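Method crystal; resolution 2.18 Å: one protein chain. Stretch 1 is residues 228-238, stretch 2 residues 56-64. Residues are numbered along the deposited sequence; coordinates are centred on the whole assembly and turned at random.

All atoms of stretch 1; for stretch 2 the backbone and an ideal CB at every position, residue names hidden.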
# COMPACT_ATOMS: atom_id res chain seq x y z
N LEU A 228 -9.47 28.75 9.36
CA LEU A 228 -10.49 27.95 8.70
C LEU A 228 -11.16 27.07 9.75
O LEU A 228 -12.38 26.95 9.80
CB LEU A 228 -9.91 27.08 7.59
CG LEU A 228 -9.33 27.76 6.34
CD1 LEU A 228 -9.07 26.74 5.24
CD2 LEU A 228 -10.24 28.88 5.84
N ILE A 229 -10.33 26.47 10.61
CA ILE A 229 -10.81 25.61 11.69
C ILE A 229 -11.70 26.38 12.67
O ILE A 229 -12.76 25.89 13.06
CB ILE A 229 -9.63 24.98 12.45
CG1 ILE A 229 -8.94 23.93 11.57
CG2 ILE A 229 -10.09 24.37 13.76
CD1 ILE A 229 -7.76 23.27 12.23
N GLU A 230 -11.28 27.58 13.05
CA GLU A 230 -12.05 28.40 13.98
C GLU A 230 -13.38 28.83 13.36
O GLU A 230 -14.36 29.07 14.07
CB GLU A 230 -11.25 29.63 14.41
CG GLU A 230 -10.78 29.58 15.85
CD GLU A 230 -9.33 29.99 16.01
OE1 GLU A 230 -8.79 30.63 15.08
OE2 GLU A 230 -8.73 29.67 17.06
N GLY A 231 -13.41 28.92 12.03
CA GLY A 231 -14.64 29.23 11.31
C GLY A 231 -15.65 28.10 11.42
O GLY A 231 -16.86 28.33 11.40
N PHE A 232 -15.15 26.87 11.53
CA PHE A 232 -16.00 25.70 11.71
C PHE A 232 -16.45 25.58 13.16
O PHE A 232 -17.57 25.15 13.44
CB PHE A 232 -15.28 24.43 11.28
CG PHE A 232 -15.50 24.07 9.85
CD1 PHE A 232 -16.55 23.24 9.48
CD2 PHE A 232 -14.67 24.57 8.86
CE1 PHE A 232 -16.76 22.90 8.16
CE2 PHE A 232 -14.88 24.24 7.53
CZ PHE A 232 -15.93 23.41 7.18
N ALA A 233 -15.56 25.95 14.08
CA ALA A 233 -15.90 25.98 15.50
C ALA A 233 -17.06 26.94 15.72
O ALA A 233 -17.98 26.64 16.48
CB ALA A 233 -14.69 26.39 16.33
N THR A 234 -17.01 28.09 15.05
CA THR A 234 -18.08 29.08 15.11
C THR A 234 -19.41 28.51 14.63
O THR A 234 -20.43 28.63 15.30
CB THR A 234 -17.73 30.33 14.28
OG1 THR A 234 -16.56 30.95 14.82
CG2 THR A 234 -18.87 31.33 14.30
N MET A 235 -19.38 27.89 13.45
CA MET A 235 -20.54 27.19 12.90
C MET A 235 -21.15 26.22 13.90
O MET A 235 -22.37 26.17 14.08
CB MET A 235 -20.15 26.42 11.64
CG MET A 235 -20.37 27.15 10.33
SD MET A 235 -20.22 26.00 8.94
CE MET A 235 -21.55 24.86 9.30
N HIS A 236 -20.28 25.46 14.55
CA HIS A 236 -20.68 24.38 15.44
C HIS A 236 -21.31 24.87 16.74
O HIS A 236 -22.19 24.21 17.29
CB HIS A 236 -19.46 23.51 15.75
CG HIS A 236 -19.75 22.38 16.70
ND1 HIS A 236 -19.50 22.47 18.05
CD2 HIS A 236 -20.24 21.14 16.49
CE1 HIS A 236 -19.84 21.34 18.63
NE2 HIS A 236 -20.29 20.51 17.71
N GLN A 237 -20.86 26.03 17.22
CA GLN A 237 -21.33 26.56 18.50
C GLN A 237 -22.83 26.85 18.50
O GLN A 237 -23.48 26.75 19.54
CB GLN A 237 -20.54 27.82 18.86
CG GLN A 237 -19.07 27.54 19.17
CD GLN A 237 -18.26 28.79 19.42
OE1 GLN A 237 -18.63 29.89 18.98
NE2 GLN A 237 -17.13 28.64 20.10
N ASP A 238 -23.36 27.21 17.33
CA ASP A 238 -24.81 27.37 17.13
C ASP A 238 -25.47 28.24 18.19
O ASP A 238 -26.45 27.83 18.83
CB ASP A 238 -25.48 25.99 17.10
CG ASP A 238 -25.19 25.23 15.82
OD1 ASP A 238 -25.03 25.88 14.77
OD2 ASP A 238 -25.10 23.98 15.87
N UNK A 56 -1.66 26.42 18.34
CA UNK A 56 -2.70 27.42 18.13
C UNK A 56 -4.08 26.90 18.52
O UNK A 56 -4.91 27.65 19.03
CB UNK A 56 -2.71 27.87 16.67
N UNK A 57 -4.33 25.62 18.25
CA UNK A 57 -5.61 25.02 18.58
C UNK A 57 -5.76 24.82 20.09
O UNK A 57 -6.85 25.00 20.63
CB UNK A 57 -5.77 23.68 17.85
N UNK A 58 -4.67 24.44 20.76
CA UNK A 58 -4.68 24.30 22.21
C UNK A 58 -5.04 25.62 22.88
O UNK A 58 -5.93 25.68 23.73
CB UNK A 58 -3.32 23.81 22.71
N UNK A 59 -4.35 26.68 22.48
CA UNK A 59 -4.54 28.01 23.06
C UNK A 59 -5.95 28.53 22.82
O UNK A 59 -6.49 29.29 23.63
CB UNK A 59 -3.52 28.99 22.48
N UNK A 60 -6.55 28.12 21.70
CA UNK A 60 -7.92 28.52 21.38
C UNK A 60 -8.87 27.99 22.46
O UNK A 60 -8.88 26.79 22.73
CB UNK A 60 -8.33 28.01 20.00
N UNK A 61 -9.65 28.89 23.07
CA UNK A 61 -10.44 28.64 24.29
C UNK A 61 -11.37 27.42 24.26
O UNK A 61 -11.32 26.63 25.21
CB UNK A 61 -11.29 29.88 24.58
N UNK A 62 -12.19 27.26 23.23
CA UNK A 62 -13.20 26.20 23.22
C UNK A 62 -12.92 25.11 22.20
O UNK A 62 -13.85 24.48 21.68
CB UNK A 62 -14.58 26.80 22.95
N UNK A 63 -11.65 24.88 21.91
CA UNK A 63 -11.25 23.87 20.94
C UNK A 63 -10.24 22.91 21.54
O UNK A 63 -9.26 23.33 22.15
CB UNK A 63 -10.67 24.53 19.69
N UNK A 64 -10.49 21.61 21.36
CA UNK A 64 -9.51 20.59 21.71
C UNK A 64 -8.99 19.92 20.45
O UNK A 64 -9.68 19.87 19.43
CB UNK A 64 -10.12 19.55 22.66

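Stretch 1 is helical from Leu-228, and its residues Ile-229, Glu-230, Ala-233 and Gln-237 present the surface against which stretch 2 can be read.

Position 56 has helical angles (-72/-37) and a CB directed toward stretch 1, yet nothing there lies within 5.5 Å of that CB. Small or medium side chains would suit. It is Ala-56, whose CB stays 6.3 Å from Glu-230 OE2, short of contact.

Position 57, also helical, points its CB sideways, with no atom of stretch 1 within 5.5 Å. The methyl groups of Ile-229 lie beyond, so a branched or long apolar side chain could bridge the gap; leucine, isoleucine or methionine are all plausible. Leu-57 (chi1 m, chi2 t) does so, placing CD2 3.8 Å from Ile-229 CG2.

Positions 58 and 59 continue the helix with CB atoms out of reach of stretch 1, which therefore discriminates little between side chains. They are Val-58 and Lys-59.

Position 60 leaves helical geometry (-62/125), although its N still donates to the O of position 56 at 3.2 Å. Its CB points toward stretch 1, and the ideal CB is 3.4 Å from Glu-230 OE2. So close a carboxylate favours a short donor, serine or threonine, while alanine would leave the oxygen without this partner. Ser-60, with chi1 t, donates from OG to Glu-230 OE2 at 2.7 Å.

Position 61 begins the middle of a type I turn running from 60 to 63. Its phi of -53 is compatible with proline, and its CB is out of reach of stretch 1, so many residues could serve. Pro-61 is found.

Position 62, at -111/30, completes the turn's central pair. Its ideal CB points toward stretch 1, 4.2 Å from Gln-237 NE2; a polar side chain such as asparagine, aspartate or serine would be reasonable. Asn-62 brings OD1 to 4.1 Å from Gln-237 NE2, a proximity too long for a hydrogen bond.

Position 63 has extended angles (-127/131), and Ala-233 has the nearest CA of stretch 1. Its CB points toward stretch 1 without touching an atom there, leaving room for a medium-sized apolar chain against the alanine methyl and the aliphatic part of Glu-230. Leucine, isoleucine or methionine could fill it. Ile-63 (chi1 m, chi2 t) extends CD1 to 3.9 Å from both Ala-233 CB and Glu-230 CG.

Position 64 continues the strand, out of reach of stretch 1, which sets no preference; it is Asp-64.

Stretch 2 (56-64) ALVKSPNID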
# COMPACT_ATOMS: atom_id res chain seq x y z
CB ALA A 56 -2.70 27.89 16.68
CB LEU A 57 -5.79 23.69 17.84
CG LEU A 57 -5.92 23.81 16.32
CD1 LEU A 57 -6.22 22.45 15.69
CD2 LEU A 57 -7.00 24.81 15.95
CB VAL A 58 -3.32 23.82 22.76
CG1 VAL A 58 -3.27 23.96 24.28
CG2 VAL A 58 -3.04 22.38 22.34
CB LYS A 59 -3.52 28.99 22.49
CG LYS A 59 -3.62 30.41 23.05
CD LYS A 59 -3.12 31.43 22.04
CE LYS A 59 -3.81 31.24 20.70
NZ LYS A 59 -2.93 31.58 19.54
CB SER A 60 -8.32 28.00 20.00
OG SER A 60 -9.43 28.73 19.48
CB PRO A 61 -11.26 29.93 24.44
CG PRO A 61 -11.14 30.66 23.13
CD PRO A 61 -9.80 30.28 22.60
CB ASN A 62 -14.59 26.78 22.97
CG ASN A 62 -15.05 27.70 24.09
OD1 ASN A 62 -15.53 28.81 23.85
ND2 ASN A 62 -14.91 27.24 25.33
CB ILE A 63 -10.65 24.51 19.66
CG1 ILE A 63 -11.64 25.51 19.04
CG2 ILE A 63 -10.25 23.44 18.65
CD1 ILE A 63 -11.07 26.27 17.85
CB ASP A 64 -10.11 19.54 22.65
CG ASP A 64 -10.37 20.08 24.04
OD1 ASP A 64 -9.68 21.03 24.46
OD2 ASP A 64 -11.27 19.54 24.72
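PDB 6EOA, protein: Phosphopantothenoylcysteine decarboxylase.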